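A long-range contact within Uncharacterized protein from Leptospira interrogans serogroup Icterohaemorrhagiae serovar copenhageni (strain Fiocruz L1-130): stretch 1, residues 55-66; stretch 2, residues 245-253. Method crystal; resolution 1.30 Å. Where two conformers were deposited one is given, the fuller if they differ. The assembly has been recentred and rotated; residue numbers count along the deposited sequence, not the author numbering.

Stretch 1 (55-66) LLIPHVQNLGNV
Stretch 2 (245-253) VSESSLVVR

This is a small, mostly apolar side-chain contact, with no direct hydrogen bond between the stretches and one ordered water bridging its polar end; together the two sides bury 353 Å². Stretch 1 enters as a 3-10 segment, becomes helix through Val60, and leaves by a type II turn from Val60 to Leu63, closed by Leu63 N to Val60 O at 3.1 Å. Stretch 2 begins as a strand at Val245, turns its corner in a type I turn from Ser246 to Ser249, then runs as a strand through Arg253 and on. The chains run in opposite senses: CA atoms pair Leu56 with Val252 at 8.3 Å, Val60 with Leu250 at 7.5 Å, Leu63 with Ser249 at 6.9 Å and Asn65 with Ser246 at 8.0 Å.

Strand alternation sends Leu250 (m, t; phi/psi -124/143) and Val252 (t; -119/131) toward stretch 1, while Val251 makes no contact. Leu56 (m, t) sets CD1 3.6 Å from Val252 CG1. One turn later Val60 (m), pointing sideways, brings CG1 4.1 Å from Val252 CG2. These four are buried, which suits their aliphatic side chains. Leu250 CD1 lies 3.8 Å from Leu63 CD1 and 3.4 Å from His59 O; the His59 CA-to-CB bond points toward stretch 2, but its ring leads away.

Leu63 (m, t) also covers the corner, its CD2 3.6 Å from both Ser248 O and Ser248 OG. At this end the contact becomes polar, through Asn65, Ser246 and Ser248. The backbone here has positive phi at Asn62 (65/15), Gly64 (63/-153) and Asn65 (60/-162), which glycine and asparagine tolerate well. Asn65 (chi1 m) holds ND2 3.6 Å from Ser246 OG. The water accepts from Asn65 ND2 at 3.1 Å, donates to Leu63 O at 2.8 Å, and hydrogen-bonds Ser246 OG at 2.5 Å and Ser248 OG at 2.9 Å, both serines being p. It thus joins both stretches where no direct hydrogen bond does.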

# COMPACT_ATOMS: atom_id res chain seq x y z
N LEU A 55 13.62 6.00 2.49
CA LEU A 55 14.18 5.66 3.79
C LEU A 55 13.78 4.25 4.22
O LEU A 55 14.43 3.67 5.10
CB LEU A 55 13.70 6.65 4.85
CG LEU A 55 14.20 8.09 4.62
CD1 LEU A 55 13.48 9.01 5.63
CD2 LEU A 55 15.72 8.18 4.79
N LEU A 56 12.73 3.69 3.63
CA LEU A 56 12.28 2.35 3.99
C LEU A 56 13.13 1.26 3.36
O LEU A 56 13.06 0.12 3.83
CB LEU A 56 10.85 2.16 3.51
CG LEU A 56 9.81 3.10 4.13
CD1 LEU A 56 8.49 2.92 3.44
CD2 LEU A 56 9.71 2.90 5.65
N ILE A 57 13.88 1.57 2.28
CA ILE A 57 14.55 0.51 1.52
C ILE A 57 15.32 -0.48 2.38
O ILE A 57 15.10 -1.68 2.23
CB ILE A 57 15.39 1.11 0.39
CG1 ILE A 57 14.50 1.80 -0.64
CG2 ILE A 57 16.25 -0.01 -0.26
CD1 ILE A 57 15.29 2.65 -1.64
N PRO A 58 16.20 -0.07 3.28
CA PRO A 58 16.99 -1.08 4.02
C PRO A 58 16.14 -1.92 4.94
O PRO A 58 16.56 -3.04 5.28
CB PRO A 58 18.01 -0.25 4.81
CG PRO A 58 17.63 1.19 4.65
CD PRO A 58 16.68 1.31 3.49
N HIS A 59 14.98 -1.43 5.36
CA HIS A 59 14.07 -2.19 6.21
C HIS A 59 13.21 -3.18 5.45
O HIS A 59 12.99 -4.30 5.92
CB HIS A 59 13.18 -1.21 6.97
CG HIS A 59 13.96 -0.30 7.86
ND1 HIS A 59 14.48 -0.72 9.06
CD2 HIS A 59 14.35 0.99 7.70
CE1 HIS A 59 15.16 0.27 9.60
NE2 HIS A 59 15.09 1.32 8.80
N VAL A 60 12.67 -2.78 4.29
CA VAL A 60 11.73 -3.63 3.59
C VAL A 60 12.34 -4.50 2.50
O VAL A 60 11.68 -5.43 2.04
CB VAL A 60 10.56 -2.82 3.01
CG1 VAL A 60 9.84 -2.05 4.10
CG2 VAL A 60 11.04 -1.88 1.90
N GLN A 61 13.56 -4.22 2.05
CA GLN A 61 14.08 -4.93 0.89
C GLN A 61 14.09 -6.44 1.14
O GLN A 61 14.51 -6.92 2.19
CB GLN A 61 15.47 -4.43 0.51
CG GLN A 61 16.53 -4.60 1.58
CD GLN A 61 17.83 -3.96 1.16
OE1 GLN A 61 17.98 -3.58 -0.00
NE2 GLN A 61 18.77 -3.82 2.09
N ASN A 62 13.54 -7.18 0.16
CA ASN A 62 13.56 -8.64 0.16
C ASN A 62 12.77 -9.28 1.29
O ASN A 62 12.92 -10.48 1.51
CB ASN A 62 14.99 -9.18 0.13
CG ASN A 62 15.73 -8.71 -1.07
OD1 ASN A 62 15.18 -8.69 -2.17
ND2 ASN A 62 16.98 -8.31 -0.88
N LEU A 63 11.89 -8.57 2.00
CA LEU A 63 11.08 -9.23 3.03
C LEU A 63 10.15 -10.30 2.46
O LEU A 63 9.82 -11.26 3.16
CB LEU A 63 10.26 -8.21 3.81
CG LEU A 63 11.03 -7.38 4.81
CD1 LEU A 63 10.06 -6.44 5.49
CD2 LEU A 63 11.73 -8.25 5.83
N GLY A 64 9.70 -10.14 1.21
CA GLY A 64 8.89 -11.13 0.53
C GLY A 64 7.56 -11.33 1.25
O GLY A 64 7.03 -10.44 1.92
N ASN A 65 7.01 -12.54 1.10
CA ASN A 65 5.70 -12.87 1.65
C ASN A 65 4.61 -11.96 1.10
O ASN A 65 4.81 -11.36 0.04
CB ASN A 65 5.75 -12.90 3.18
CG ASN A 65 6.60 -14.05 3.69
OD1 ASN A 65 6.34 -15.21 3.37
ND2 ASN A 65 7.63 -13.75 4.44
N VAL A 66 3.45 -11.89 1.75
CA VAL A 66 2.33 -11.14 1.19
C VAL A 66 2.41 -9.68 1.62
O VAL A 66 2.85 -9.35 2.72
CB VAL A 66 0.99 -11.81 1.58
CG1 VAL A 66 -0.21 -11.01 1.08
CG2 VAL A 66 0.96 -13.24 1.02
N VAL A 245 2.06 -14.12 10.24
CA VAL A 245 3.20 -13.26 9.97
C VAL A 245 4.50 -14.05 10.05
O VAL A 245 4.56 -15.12 10.66
CB VAL A 245 3.25 -12.05 10.93
CG1 VAL A 245 1.97 -11.25 10.81
CG2 VAL A 245 3.44 -12.51 12.37
N SER A 246 5.52 -13.53 9.37
CA SER A 246 6.88 -14.02 9.46
C SER A 246 7.61 -13.30 10.60
O SER A 246 7.19 -12.23 11.05
CB SER A 246 7.62 -13.78 8.13
OG SER A 246 7.75 -12.40 7.78
N GLU A 247 8.72 -13.90 11.06
CA GLU A 247 9.54 -13.26 12.08
C GLU A 247 9.98 -11.86 11.66
O GLU A 247 10.08 -10.94 12.49
CB GLU A 247 10.76 -14.13 12.39
CG GLU A 247 11.61 -13.64 13.55
CD GLU A 247 12.60 -12.52 13.21
OE1 GLU A 247 12.99 -12.39 12.02
OE2 GLU A 247 12.98 -11.76 14.14
N SER A 248 10.26 -11.68 10.37
CA SER A 248 10.81 -10.42 9.88
C SER A 248 9.73 -9.46 9.39
O SER A 248 10.05 -8.32 9.05
CB SER A 248 11.77 -10.70 8.73
OG SER A 248 11.06 -11.32 7.66
N SER A 249 8.47 -9.85 9.42
CA SER A 249 7.38 -9.05 8.86
C SER A 249 7.31 -7.69 9.53
O SER A 249 7.46 -7.59 10.76
CB SER A 249 6.05 -9.77 9.10
OG SER A 249 6.05 -11.08 8.55
N LEU A 250 7.03 -6.63 8.74
CA LEU A 250 7.00 -5.25 9.24
C LEU A 250 5.68 -4.55 8.99
O LEU A 250 5.04 -4.74 7.93
CB LEU A 250 8.08 -4.38 8.54
CG LEU A 250 9.52 -4.71 8.86
CD1 LEU A 250 10.44 -3.75 8.12
CD2 LEU A 250 9.76 -4.64 10.37
N VAL A 251 5.28 -3.73 9.96
CA VAL A 251 4.39 -2.59 9.77
C VAL A 251 5.19 -1.44 9.19
O VAL A 251 6.30 -1.16 9.67
CB VAL A 251 3.79 -2.14 11.12
CG1 VAL A 251 2.97 -0.87 10.96
CG2 VAL A 251 2.98 -3.25 11.80
N VAL A 252 4.62 -0.73 8.23
CA VAL A 252 5.13 0.55 7.76
C VAL A 252 4.05 1.60 8.01
O VAL A 252 2.89 1.42 7.62
CB VAL A 252 5.47 0.48 6.27
CG1 VAL A 252 5.90 1.88 5.76
CG2 VAL A 252 6.50 -0.60 5.99
N ARG A 253 4.43 2.73 8.63
CA ARG A 253 3.49 3.81 8.88
C ARG A 253 4.26 5.13 8.80
O ARG A 253 5.50 5.17 8.79
CB ARG A 253 2.82 3.69 10.27
CG ARG A 253 3.80 3.85 11.42
CD ARG A 253 3.13 3.98 12.76
NE ARG A 253 2.37 2.80 13.15
CZ ARG A 253 2.85 1.76 13.84
NH1 ARG A 253 4.13 1.70 14.18
NH2 ARG A 253 2.03 0.75 14.18
O HOH W 1 8.78 -11.24 5.79